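Local atomic coordinates of putative HpcE protein (Mycolicibacterium smegmatis, PDB entry 6V77), a protein that belongs to the fumarylacetoacetate hydrolase (FAH) family and holds a zinc ion in a site built from acidic side chains. Residues B[3-8]-B[65-70]; B[35-40]-B[143-148]; B[94-99]-B[223-228]; B[122-127]-B[216-221]. All coordinates share one frame; numbering follows the deposited sequence.

Overall arrangement
From the N terminus, strand 2-6 opens contact 1 and helix 33-38 opens contact 2. Residues 65-70 then return to the first strand and close contact 1, so the two loops cross. Contact 3 opens at 94-99 and contact 4 at 122-127 before strand 144-155 closes contact 2, which therefore crosses both. Residues 216-221 close contact 4 and, nearly two turns further along helix 218-226, residues 223-228 close contact 3, leaving contact 4 enclosed within contact 3. Contact 1 ties strand 2-6 to the linker before strand 72-76; contact 2 sets the junction of two helices against strand 144-155; contacts 3 and 4 lay one helix against strands of the same large mixed sheet, near the zinc site.

Contact 1: B[3-8]-B[65-70]; sequences LINLDG and PAPLPR
Asn5 faces Pro65 and Pro67 where an antiparallel beta hairpin meets a proline-rich linker. The hairpin joins strands 2-6 and 9-14 through a type I' turn at Asp7 and Gly8, both with positive phi; the linker follows strand 62-63, which pairs with strand 2-6 on its way in.

The packing is loose van der Waals contact of modest extent. The backbones come nearest at Asn5 and Pro65, whose CA atoms are 5.3 Å apart, with Asn5 CB 4.3 Å from Pro65 CA. Rigid proline rings suit this linker, which leaves the sheet without forming a strand or helix. Pro65 also packs on Ile179 and Leu183 of strand 177-185, while Pro67 leans on Pro33 and Gln34 of helix 33-38. Nearby, Leu3 fills the space between Leu36, Leu183 and strand 9-14.

The polar contribution comes from the Asn5 amide. With CG anti to the backbone N (chi1 176°), the amide is carried out toward the linker, where ND2 donates to the carbonyl of Ser64, the residue just before Pro65. An asparagine fits here because its short arm can bind the neighbouring backbone while its amide rests against a proline. The Asn5 and Pro67 side chains meet at a slant, the ring lying beyond the nitrogen and to one side of the amide plane, with Asn5 ND2 3.8 Å from Pro67 CG and 4.1 Å from Pro67 CB.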
loop_
_atom_site.group_PDB
_atom_site.type_symbol
_atom_site.label_atom_id
_atom_site.label_comp_id
_atom_site.label_asym_id
_atom_site.label_seq_id
_atom_site.Cartn_x
_atom_site.Cartn_y
_atom_site.Cartn_z
ATOM N N LEU B 3 -3.624 5.258 23.213
ATOM C CA LEU B 3 -2.746 6.210 22.547
ATOM C C LEU B 3 -3.581 7.103 21.636
ATOM O O LEU B 3 -4.613 6.676 21.103
ATOM C CB LEU B 3 -1.668 5.507 21.695
ATOM C CG LEU B 3 -0.766 4.492 22.413
ATOM C CD1 LEU B 3 0.269 3.951 21.441
ATOM C CD2 LEU B 3 -0.108 5.170 23.570
ATOM N N ILE B 4 -3.121 8.340 21.451
ATOM C CA ILE B 4 -3.792 9.286 20.565
ATOM C C ILE B 4 -2.725 10.135 19.883
ATOM O O ILE B 4 -1.749 10.563 20.510
ATOM C CB ILE B 4 -4.829 10.143 21.322
ATOM C CG1 ILE B 4 -5.676 10.994 20.351
ATOM C CG2 ILE B 4 -4.181 10.994 22.406
ATOM C CD1 ILE B 4 -6.823 11.740 21.061
ATOM N N ASN B 5 -2.910 10.347 18.590
ATOM C CA ASN B 5 -2.017 11.147 17.761
ATOM C C ASN B 5 -2.588 12.563 17.735
ATOM O O ASN B 5 -3.698 12.771 17.247
ATOM C CB ASN B 5 -1.944 10.520 16.360
ATOM C CG ASN B 5 -1.122 11.333 15.377
ATOM O OD1 ASN B 5 -0.490 12.317 15.755
ATOM N ND2 ASN B 5 -1.152 10.938 14.095
ATOM N N LEU B 6 -1.871 13.519 18.320
ATOM C CA LEU B 6 -2.323 14.906 18.373
ATOM C C LEU B 6 -1.316 15.772 17.639
ATOM O O LEU B 6 -0.148 15.838 18.041
ATOM C CB LEU B 6 -2.495 15.392 19.815
ATOM C CG LEU B 6 -3.594 14.680 20.607
ATOM C CD1 LEU B 6 -3.505 15.088 22.080
ATOM C CD2 LEU B 6 -4.975 15.011 20.020
ATOM N N ASP B 7 -1.777 16.433 16.573
ATOM C CA ASP B 7 -0.917 17.250 15.718
ATOM C C ASP B 7 0.348 16.490 15.318
ATOM O O ASP B 7 1.451 17.037 15.317
ATOM C CB ASP B 7 -0.565 18.571 16.401
ATOM C CG ASP B 7 -1.749 19.498 16.517
ATOM O OD1 ASP B 7 -2.703 19.370 15.708
ATOM O OD2 ASP B 7 -1.716 20.378 17.406
ATOM N N GLY B 8 0.187 15.212 14.981
ATOM C CA GLY B 8 1.307 14.404 14.516
ATOM C C GLY B 8 2.222 13.838 15.580
ATOM O O GLY B 8 3.174 13.113 15.232
ATOM N N PRO B 65 -4.081 6.989 14.629
ATOM C CA PRO B 65 -3.059 6.421 15.519
ATOM C C PRO B 65 -1.958 5.689 14.760
ATOM O O PRO B 65 -0.884 5.462 15.329
ATOM C CB PRO B 65 -3.857 5.472 16.431
ATOM C CG PRO B 65 -5.134 5.189 15.679
ATOM C CD PRO B 65 -5.418 6.395 14.817
ATOM N N ALA B 66 -2.192 5.323 13.497
ATOM C CA ALA B 66 -1.173 4.755 12.612
ATOM C C ALA B 66 -1.258 5.553 11.320
ATOM O O ALA B 66 -1.967 5.168 10.382
ATOM C CB ALA B 66 -1.393 3.264 12.380
ATOM N N PRO B 67 -0.576 6.698 11.248
ATOM C CA PRO B 67 -0.776 7.590 10.096
ATOM C C PRO B 67 0.028 7.196 8.855
ATOM O O PRO B 67 -0.323 7.638 7.751
ATOM C CB PRO B 67 -0.321 8.952 10.634
ATOM C CG PRO B 67 0.717 8.610 11.667
ATOM C CD PRO B 67 0.260 7.311 12.299
ATOM N N LEU B 68 1.084 6.384 8.982
ATOM C CA LEU B 68 1.907 6.024 7.817
ATOM C C LEU B 68 2.283 4.540 7.851
ATOM O O LEU B 68 3.468 4.176 7.883
ATOM C CB LEU B 68 3.148 6.913 7.740
ATOM C CG LEU B 68 3.948 6.812 6.423
ATOM C CD1 LEU B 68 3.094 7.033 5.165
ATOM C CD2 LEU B 68 5.151 7.748 6.416
ATOM N N PRO B 69 1.291 3.652 7.800
ATOM C CA PRO B 69 1.600 2.221 7.791
ATOM C C PRO B 69 2.337 1.846 6.509
ATOM O O PRO B 69 2.060 2.375 5.435
ATOM C CB PRO B 69 0.226 1.546 7.874
ATOM C CG PRO B 69 -0.745 2.603 7.345
ATOM C CD PRO B 69 -0.164 3.921 7.740
ATOM N N ARG B 70 3.295 0.925 6.641
ATOM C CA ARG B 70 3.986 0.426 5.454
ATOM C C ARG B 70 3.041 -0.338 4.533
ATOM O O ARG B 70 3.168 -0.260 3.303
ATOM C CB ARG B 70 5.162 -0.443 5.889
ATOM C CG ARG B 70 6.235 0.411 6.528
ATOM C CD ARG B 70 7.192 -0.410 7.377
ATOM N NE ARG B 70 8.219 -1.024 6.563
ATOM C CZ ARG B 70 9.288 -1.644 7.070
ATOM N NH1 ARG B 70 9.455 -1.719 8.389
ATOM N NH2 ARG B 70 10.191 -2.185 6.265
#

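Contact 2: B[35-40]-B[143-148]; sequences DLYQHW and FVAGVS
Tyr37, in the last turn of helix 33-38, is the first residue to meet the strand, reaching the methyl of Ala145 with one flank of its ring. The aromatic carbon CD1 of Tyr37 lies 3.9 Å from Ala145 CB, in an oblique approach. Beyond the ring, its hydroxyl is hydrogen-bonded to the carbonyl of Pro65, which fixes the far end of the side chain, while the ring itself also packs on Val127 and Leu183.

After Gln38 the chain bends at His39, which leaves helical geometry and occupies the N-cap position of helix 40-49. The bend delivers Trp40 to the strand, and a trans chi1 of -174° swings its indole across Ala145. Here the methyl stands over the middle of the six-membered ring, a CH-pi contact with Ala145 CB 3.7 Å from the ring centroid and 15° off its normal. Alanine suits this place because its side chain is short: the indole settles close to the strand, with Trp40 CZ2 3.5 Å from Ala145 O. At the indole edge, Trp40 NE1 donates to a water at 2.8 Å, and that water donates to Val144 O at 3.0 Å, so the buried N-H is satisfied through a bridge to the strand.

Ala145 and Gly146 together face Val127 in a classic beta bulge. Strand 144-155 runs between strands 118-128 and 177-185, and the junction of helices 33-38 and 40-49 lies against it, with Trp40 also touching Thr185 of strand 177-185 and Leu3 of strand 2-6.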
loop_
_atom_site.group_PDB
_atom_site.type_symbol
_atom_site.label_atom_id
_atom_site.label_comp_id
_atom_site.label_asym_id
_atom_site.label_seq_id
_atom_site.Cartn_x
_atom_site.Cartn_y
_atom_site.Cartn_z
ATOM N N ASP B 35 7.050 4.995 15.120
ATOM C CA ASP B 35 8.247 4.643 15.889
ATOM C C ASP B 35 7.890 3.807 17.102
ATOM O O ASP B 35 8.678 2.956 17.535
ATOM C CB ASP B 35 9.004 5.894 16.350
ATOM C CG ASP B 35 10.183 5.562 17.292
ATOM O OD1 ASP B 35 11.188 5.022 16.801
ATOM O OD2 ASP B 35 10.114 5.832 18.517
ATOM N N LEU B 36 6.726 4.066 17.694
ATOM C CA LEU B 36 6.295 3.259 18.824
ATOM C C LEU B 36 6.041 1.828 18.395
ATOM O O LEU B 36 6.481 0.887 19.061
ATOM C CB LEU B 36 5.037 3.845 19.459
ATOM C CG LEU B 36 5.282 4.692 20.690
ATOM C CD1 LEU B 36 6.284 5.776 20.399
ATOM C CD2 LEU B 36 3.969 5.275 21.137
ATOM N N TYR B 37 5.327 1.641 17.278
ATOM C CA TYR B 37 5.010 0.281 16.852
ATOM C C TYR B 37 6.275 -0.477 16.506
ATOM O O TYR B 37 6.388 -1.671 16.805
ATOM C CB TYR B 37 4.021 0.305 15.681
ATOM C CG TYR B 37 2.802 1.126 16.043
ATOM C CD1 TYR B 37 2.113 0.893 17.233
ATOM C CD2 TYR B 37 2.379 2.180 15.232
ATOM C CE1 TYR B 37 1.020 1.660 17.596
ATOM C CE2 TYR B 37 1.280 2.959 15.592
ATOM C CZ TYR B 37 0.607 2.690 16.768
ATOM O OH TYR B 37 -0.465 3.453 17.152
ATOM N N GLN B 38 7.258 0.207 15.906
ATOM C CA GLN B 38 8.494 -0.469 15.549
ATOM C C GLN B 38 9.253 -0.915 16.792
ATOM O O GLN B 38 9.993 -1.902 16.742
ATOM C CB GLN B 38 9.356 0.447 14.678
ATOM C CG GLN B 38 10.601 -0.201 14.143
ATOM C CD GLN B 38 10.305 -1.335 13.173
ATOM O OE1 GLN B 38 9.337 -1.281 12.415
ATOM N NE2 GLN B 38 11.130 -2.372 13.204
ATOM N N HIS B 39 9.073 -0.219 17.912
ATOM C CA HIS B 39 9.738 -0.561 19.162
ATOM C C HIS B 39 8.701 -0.836 20.249
ATOM O O HIS B 39 8.854 -0.407 21.394
ATOM C CB HIS B 39 10.695 0.550 19.589
ATOM C CG HIS B 39 11.709 0.905 18.547
ATOM N ND1 HIS B 39 12.830 0.139 18.300
ATOM C CD2 HIS B 39 11.769 1.949 17.685
ATOM C CE1 HIS B 39 13.537 0.695 17.333
ATOM N NE2 HIS B 39 12.914 1.793 16.941
ATOM N N TRP B 40 7.664 -1.602 19.891
ATOM C CA TRP B 40 6.465 -1.741 20.728
ATOM C C TRP B 40 6.782 -2.323 22.101
ATOM O O TRP B 40 6.366 -1.776 23.127
ATOM C CB TRP B 40 5.430 -2.613 20.010
ATOM C CG TRP B 40 4.090 -2.703 20.724
ATOM C CD1 TRP B 40 3.497 -3.824 21.227
ATOM C CD2 TRP B 40 3.187 -1.618 20.996
ATOM N NE1 TRP B 40 2.280 -3.504 21.799
ATOM C CE2 TRP B 40 2.070 -2.157 21.663
ATOM C CE3 TRP B 40 3.214 -0.248 20.726
ATOM C CZ2 TRP B 40 0.982 -1.363 22.080
ATOM C CZ3 TRP B 40 2.133 0.534 21.131
ATOM C CH2 TRP B 40 1.045 -0.030 21.806
ATOM N N PHE B 143 0.554 -10.405 18.577
ATOM C CA PHE B 143 1.255 -9.573 17.605
ATOM C C PHE B 143 0.555 -8.240 17.362
ATOM O O PHE B 143 1.037 -7.443 16.548
ATOM C CB PHE B 143 1.399 -10.310 16.264
ATOM C CG PHE B 143 2.407 -11.427 16.289
ATOM C CD1 PHE B 143 3.555 -11.360 15.510
ATOM C CD2 PHE B 143 2.208 -12.541 17.094
ATOM C CE1 PHE B 143 4.492 -12.388 15.539
ATOM C CE2 PHE B 143 3.147 -13.572 17.141
ATOM C CZ PHE B 143 4.288 -13.499 16.362
ATOM N N VAL B 144 -0.561 -7.978 18.047
ATOM C CA VAL B 144 -1.369 -6.790 17.822
ATOM C C VAL B 144 -1.016 -5.741 18.861
ATOM O O VAL B 144 -1.053 -6.015 20.069
ATOM C CB VAL B 144 -2.867 -7.136 17.879
ATOM C CG1 VAL B 144 -3.752 -5.853 17.922
ATOM C CG2 VAL B 144 -3.250 -7.995 16.684
ATOM N N ALA B 145 -0.700 -4.528 18.393
ATOM C CA ALA B 145 -0.520 -3.409 19.311
ATOM C C ALA B 145 -1.849 -2.998 19.926
ATOM O O ALA B 145 -1.984 -2.906 21.151
ATOM C CB ALA B 145 0.110 -2.230 18.567
ATOM N N GLY B 146 -2.829 -2.704 19.088
ATOM C CA GLY B 146 -4.135 -2.341 19.605
ATOM C C GLY B 146 -5.123 -2.219 18.469
ATOM O O GLY B 146 -4.812 -2.519 17.320
ATOM N N VAL B 147 -6.332 -1.755 18.809
ATOM C CA VAL B 147 -7.413 -1.652 17.839
ATOM C C VAL B 147 -7.924 -0.223 17.848
ATOM O O VAL B 147 -7.699 0.534 18.791
ATOM C CB VAL B 147 -8.578 -2.625 18.148
ATOM C CG1 VAL B 147 -8.083 -4.067 18.091
ATOM C CG2 VAL B 147 -9.230 -2.303 19.522
ATOM N N SER B 148 -8.627 0.146 16.781
ATOM C CA SER B 148 -9.237 1.462 16.740
ATOM C C SER B 148 -10.504 1.383 15.891
ATOM O O SER B 148 -10.878 0.319 15.383
ATOM C CB SER B 148 -8.235 2.513 16.224
ATOM O OG SER B 148 -8.727 3.833 16.501
HETATM O O HOH W 1 1.142 -6.040 22.142
#

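Contact 3: B[94-99]-B[223-228]; sequences PVIFTK and AYLSDT. With EDO (1,2-ethanediol), chain J.
The pyrrolidine ring of Pro94 lies over one face of the Tyr224 ring. Its CD sits above the centre, 3.8 Å from the centroid and 7° off the normal, giving a CH-pi contact; CG leans toward one side, 3.7 Å from Tyr224 CD2. Proline suits the spot, since a compact saturated ring can sit on an aromatic plate. Tyr224 holds its ring trans to its own backbone nitrogen (chi1 -180°), so that it stands out from the helix to receive the proline.

The next bump is Leu225 CD2, which enters a hollow formed by three carbons of Ile96: CD1 at 3.8 Å, with CG1 and CG2 close behind. Ile96 folds back at chi2 (-61°), and its CG1 also borders the edge of the Tyr224 ring. In this FAH-family fold, strand 95-97 pairs with strand 72-76, and helix 218-226 packs beside them, Leu225 touching Phe73 and Ile96 touching Val75.

A water bridges Pro94 O and Tyr224 OH: it donates to the former at 2.6 Å and lies 2.6 Å from the latter. Tyr224 also packs on Leu158 of the second subunit. At Thr228, 1,2-ethanediol donates from O2 to the backbone O at 2.7 Å and is hydrogen-bonded to His173 and Ala174 of the second subunit.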
loop_
_atom_site.group_PDB
_atom_site.type_symbol
_atom_site.label_atom_id
_atom_site.label_comp_id
_atom_site.label_asym_id
_atom_site.label_seq_id
_atom_site.Cartn_x
_atom_site.Cartn_y
_atom_site.Cartn_z
ATOM N N PRO B 94 -10.348 -14.863 2.909
ATOM C CA PRO B 94 -10.418 -13.396 2.969
ATOM C C PRO B 94 -10.184 -12.741 1.614
ATOM O O PRO B 94 -9.251 -13.089 0.884
ATOM C CB PRO B 94 -9.309 -13.040 3.965
ATOM C CG PRO B 94 -9.261 -14.249 4.889
ATOM C CD PRO B 94 -9.473 -15.415 3.964
ATOM N N VAL B 95 -11.045 -11.779 1.293
ATOM C CA VAL B 95 -10.916 -10.939 0.105
ATOM C C VAL B 95 -10.063 -9.738 0.499
ATOM O O VAL B 95 -10.439 -8.982 1.398
ATOM C CB VAL B 95 -12.299 -10.490 -0.395
ATOM C CG1 VAL B 95 -12.157 -9.572 -1.591
ATOM C CG2 VAL B 95 -13.176 -11.695 -0.732
ATOM N N ILE B 96 -8.899 -9.572 -0.134
ATOM C CA ILE B 96 -7.909 -8.610 0.344
ATOM C C ILE B 96 -7.643 -7.548 -0.722
ATOM O O ILE B 96 -7.326 -7.873 -1.875
ATOM C CB ILE B 96 -6.593 -9.303 0.756
ATOM C CG1 ILE B 96 -6.853 -10.356 1.860
ATOM C CG2 ILE B 96 -5.571 -8.251 1.181
ATOM C CD1 ILE B 96 -7.430 -9.797 3.172
ATOM N N PHE B 97 -7.727 -6.282 -0.319
ATOM C CA PHE B 97 -7.319 -5.166 -1.165
ATOM C C PHE B 97 -6.632 -4.148 -0.263
ATOM O O PHE B 97 -6.237 -4.454 0.866
ATOM C CB PHE B 97 -8.508 -4.582 -1.948
ATOM C CG PHE B 97 -9.724 -4.362 -1.118
ATOM C CD1 PHE B 97 -9.932 -3.152 -0.489
ATOM C CD2 PHE B 97 -10.670 -5.362 -0.969
ATOM C CE1 PHE B 97 -11.070 -2.947 0.293
ATOM C CE2 PHE B 97 -11.803 -5.163 -0.180
ATOM C CZ PHE B 97 -12.001 -3.964 0.446
ATOM N N THR B 98 -6.429 -2.936 -0.757
ATOM C CA THR B 98 -5.739 -1.963 0.078
ATOM C C THR B 98 -6.523 -0.658 0.072
ATOM O O THR B 98 -7.451 -0.461 -0.715
ATOM C CB THR B 98 -4.276 -1.742 -0.379
ATOM O OG1 THR B 98 -3.552 -1.064 0.663
ATOM C CG2 THR B 98 -4.225 -0.919 -1.682
ATOM N N LYS B 99 -6.176 0.210 1.009
ATOM C CA LYS B 99 -6.635 1.593 1.016
ATOM C C LYS B 99 -5.361 2.424 1.067
ATOM O O LYS B 99 -4.602 2.334 2.040
ATOM C CB LYS B 99 -7.574 1.851 2.200
ATOM C CG LYS B 99 -8.954 1.191 2.008
ATOM C CD LYS B 99 -9.753 1.009 3.321
ATOM C CE LYS B 99 -10.282 2.325 3.864
ATOM N NZ LYS B 99 -11.146 3.068 2.903
ATOM N N ALA B 223 -3.005 -14.572 10.506
ATOM C CA ALA B 223 -2.378 -15.809 10.043
ATOM C C ALA B 223 -2.418 -15.911 8.524
ATOM O O ALA B 223 -1.394 -16.178 7.874
ATOM C CB ALA B 223 -3.075 -17.014 10.682
ATOM N N TYR B 224 -3.596 -15.695 7.941
ATOM C CA TYR B 224 -3.777 -15.824 6.497
ATOM C C TYR B 224 -2.888 -14.852 5.733
ATOM O O TYR B 224 -2.136 -15.259 4.838
ATOM C CB TYR B 224 -5.255 -15.606 6.149
ATOM C CG TYR B 224 -5.537 -15.729 4.670
ATOM C CD1 TYR B 224 -5.631 -16.976 4.072
ATOM C CD2 TYR B 224 -5.699 -14.600 3.876
ATOM C CE1 TYR B 224 -5.871 -17.096 2.708
ATOM C CE2 TYR B 224 -5.952 -14.707 2.501
ATOM C CZ TYR B 224 -6.026 -15.965 1.934
ATOM O OH TYR B 224 -6.274 -16.119 0.594
ATOM N N LEU B 225 -2.960 -13.559 6.071
ATOM C CA LEU B 225 -2.121 -12.570 5.403
ATOM C C LEU B 225 -0.645 -12.956 5.482
ATOM O O LEU B 225 0.076 -12.899 4.481
ATOM C CB LEU B 225 -2.334 -11.193 6.020
ATOM C CG LEU B 225 -3.678 -10.546 5.683
ATOM C CD1 LEU B 225 -3.867 -9.310 6.527
ATOM C CD2 LEU B 225 -3.759 -10.228 4.191
ATOM N N SER B 226 -0.183 -13.328 6.683
ATOM C CA SER B 226 1.238 -13.576 6.914
ATOM C C SER B 226 1.727 -14.847 6.243
ATOM O O SER B 226 2.952 -15.072 6.172
ATOM C CB SER B 226 1.515 -13.647 8.416
ATOM O OG SER B 226 1.022 -14.871 8.942
ATOM N N ASP B 227 0.817 -15.664 5.721
ATOM C CA ASP B 227 1.241 -16.798 4.916
ATOM C C ASP B 227 1.665 -16.410 3.510
ATOM O O ASP B 227 2.255 -17.249 2.818
ATOM C CB ASP B 227 0.128 -17.838 4.869
ATOM C CG ASP B 227 0.061 -18.657 6.168
ATOM O OD1 ASP B 227 1.060 -18.648 6.932
ATOM O OD2 ASP B 227 -0.975 -19.302 6.431
ATOM N N THR B 228 1.406 -15.166 3.087
ATOM C CA THR B 228 1.874 -14.656 1.797
ATOM C C THR B 228 2.805 -13.466 1.926
ATOM O O THR B 228 3.834 -13.428 1.242
ATOM C CB THR B 228 0.670 -14.273 0.911
ATOM O OG1 THR B 228 -0.129 -15.439 0.677
ATOM C CG2 THR B 228 1.141 -13.700 -0.441
HETATM C C1 EDO J . 5.261 -17.632 0.913
HETATM O O1 EDO J . 4.737 -17.981 -0.376
HETATM C C2 EDO J . 6.106 -16.378 0.765
HETATM O O2 EDO J . 5.290 -15.397 0.128
HETATM O O HOH W 2 -7.435 -14.143 -0.675
#

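Contact 4: B[122-127]-B[216-221]; sequences VELVVV and FPVSNL. With ZN (zinc ion), chain L.
Glu123 OE2 binds the zinc ion at 2.2 Å, in a site completed by Glu121, Asp152 and a water 2.1 Å from the zinc. The carboxylate coordinates through that one oxygen, as Glu123 OE1 stays 3.8 Å from the metal. OE1 instead accepts from the backbone N of Gly240 and, weakly, from the zinc-bound water, so the two oxygens are held by different partners and the rotation of the group is restrained. Glutamate suits this place because its arm is long enough to extend from strand to metal.

Leu124 and Val126 turn to the other face of the strand, toward the helix. In the FAH-family fold, strand 118-128 lies between strands 144-155 and 236-238, and helix 218-226 packs across this face at its first turn. Pro217 is the N-cap, its O accepting from Leu221 N at 2.9 Å; its restricted phi (-64°) is compatible with that position.

Val218 carries the helix side of the contact. Val218 CG2 faces the gap between Leu124 and Val126, 4.0 Å from Leu124 CD2 and 4.0 Å from Val126 CG2. Leu124 crosses Val218 at about a right angle, whereas Val126 meets it at a slant and also touches Val218 CG1. The beta-branched valines keep their methyls close to the backbone, while the longer leucine reaches across with CD2. Trp141 flanks Val218, and Leu124 also packs on Val147 and Ile265.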
loop_
_atom_site.group_PDB
_atom_site.type_symbol
_atom_site.label_atom_id
_atom_site.label_comp_id
_atom_site.label_asym_id
_atom_site.label_seq_id
_atom_site.Cartn_x
_atom_site.Cartn_y
_atom_site.Cartn_z
ATOM N N VAL B 122 -18.595 0.858 8.705
ATOM C CA VAL B 122 -17.869 0.853 9.983
ATOM C C VAL B 122 -17.006 -0.396 10.057
ATOM O O VAL B 122 -17.434 -1.489 9.664
ATOM C CB VAL B 122 -18.817 0.922 11.200
ATOM C CG1 VAL B 122 -19.852 -0.209 11.201
ATOM C CG2 VAL B 122 -18.016 0.866 12.517
ATOM N N GLU B 123 -15.767 -0.249 10.546
ATOM C CA GLU B 123 -14.901 -1.416 10.665
ATOM C C GLU B 123 -14.046 -1.342 11.919
ATOM O O GLU B 123 -13.650 -0.259 12.362
ATOM C CB GLU B 123 -13.971 -1.569 9.457
ATOM C CG GLU B 123 -14.708 -1.492 8.128
ATOM C CD GLU B 123 -14.013 -2.203 7.003
ATOM O OE1 GLU B 123 -12.888 -2.712 7.184
ATOM O OE2 GLU B 123 -14.632 -2.263 5.936
ATOM N N LEU B 124 -13.755 -2.517 12.477
ATOM C CA LEU B 124 -12.688 -2.633 13.460
ATOM C C LEU B 124 -11.352 -2.530 12.739
ATOM O O LEU B 124 -11.128 -3.217 11.735
ATOM C CB LEU B 124 -12.777 -3.965 14.203
ATOM C CG LEU B 124 -11.627 -4.237 15.182
ATOM C CD1 LEU B 124 -11.726 -3.299 16.358
ATOM C CD2 LEU B 124 -11.682 -5.686 15.658
ATOM N N VAL B 125 -10.483 -1.648 13.224
ATOM C CA VAL B 125 -9.140 -1.467 12.679
ATOM C C VAL B 125 -8.151 -2.080 13.656
ATOM O O VAL B 125 -8.260 -1.867 14.869
ATOM C CB VAL B 125 -8.834 0.023 12.439
ATOM C CG1 VAL B 125 -7.393 0.207 11.962
ATOM C CG2 VAL B 125 -9.779 0.586 11.393
ATOM N N VAL B 126 -7.197 -2.843 13.119
ATOM C CA VAL B 126 -6.152 -3.522 13.876
ATOM C C VAL B 126 -4.814 -2.921 13.469
ATOM O O VAL B 126 -4.556 -2.730 12.274
ATOM C CB VAL B 126 -6.176 -5.041 13.615
ATOM C CG1 VAL B 126 -4.946 -5.738 14.279
ATOM C CG2 VAL B 126 -7.499 -5.641 14.124
ATOM N N VAL B 127 -3.969 -2.608 14.454
ATOM C CA VAL B 127 -2.632 -2.071 14.197
ATOM C C VAL B 127 -1.642 -3.079 14.759
ATOM O O VAL B 127 -1.754 -3.463 15.923
ATOM C CB VAL B 127 -2.422 -0.691 14.850
ATOM C CG1 VAL B 127 -1.011 -0.172 14.576
ATOM C CG2 VAL B 127 -3.454 0.305 14.351
ATOM N N PHE B 216 -13.971 -14.336 9.072
ATOM C CA PHE B 216 -12.571 -14.617 9.361
ATOM C C PHE B 216 -12.163 -13.712 10.512
ATOM O O PHE B 216 -12.014 -12.496 10.321
ATOM C CB PHE B 216 -11.715 -14.363 8.118
ATOM C CG PHE B 216 -12.233 -15.074 6.895
ATOM C CD1 PHE B 216 -12.091 -16.455 6.766
ATOM C CD2 PHE B 216 -12.885 -14.372 5.891
ATOM C CE1 PHE B 216 -12.588 -17.116 5.653
ATOM C CE2 PHE B 216 -13.385 -15.033 4.781
ATOM C CZ PHE B 216 -13.239 -16.403 4.668
ATOM N N PRO B 217 -12.049 -14.232 11.731
ATOM C CA PRO B 217 -11.715 -13.378 12.875
ATOM C C PRO B 217 -10.334 -12.769 12.729
ATOM O O PRO B 217 -9.547 -13.146 11.862
ATOM C CB PRO B 217 -11.772 -14.338 14.064
ATOM C CG PRO B 217 -12.734 -15.390 13.636
ATOM C CD PRO B 217 -12.469 -15.577 12.156
ATOM N N VAL B 218 -10.045 -11.816 13.621
ATOM C CA VAL B 218 -8.778 -11.087 13.571
ATOM C C VAL B 218 -7.596 -12.049 13.506
ATOM O O VAL B 218 -6.690 -11.888 12.679
ATOM C CB VAL B 218 -8.660 -10.135 14.778
ATOM C CG1 VAL B 218 -7.238 -9.589 14.890
ATOM C CG2 VAL B 218 -9.663 -8.972 14.636
ATOM N N SER B 219 -7.605 -13.087 14.351
ATOM C CA SER B 219 -6.462 -14.000 14.382
ATOM C C SER B 219 -6.309 -14.721 13.056
ATOM O O SER B 219 -5.191 -14.967 12.594
ATOM C CB SER B 219 -6.622 -15.025 15.509
ATOM O OG SER B 219 -6.547 -14.398 16.770
ATOM N N ASN B 220 -7.429 -15.102 12.451
ATOM C CA ASN B 220 -7.370 -15.799 11.174
ATOM C C ASN B 220 -6.859 -14.877 10.077
ATOM O O ASN B 220 -6.070 -15.297 9.225
ATOM C CB ASN B 220 -8.755 -16.346 10.825
ATOM C CG ASN B 220 -8.765 -17.096 9.514
ATOM O OD1 ASN B 220 -8.988 -16.512 8.460
ATOM N ND2 ASN B 220 -8.496 -18.396 9.570
ATOM N N LEU B 221 -7.310 -13.621 10.073
ATOM C CA LEU B 221 -6.803 -12.647 9.110
ATOM C C LEU B 221 -5.285 -12.508 9.201
ATOM O O LEU B 221 -4.588 -12.512 8.184
ATOM C CB LEU B 221 -7.461 -11.292 9.346
ATOM C CG LEU B 221 -8.958 -11.186 9.040
ATOM C CD1 LEU B 221 -9.451 -9.796 9.455
ATOM C CD2 LEU B 221 -9.250 -11.463 7.543
HETATM ZN ZN ZN L . -14.641 -2.597 3.791
HETATM O O HOH W 3 -12.682 -3.369 4.226
#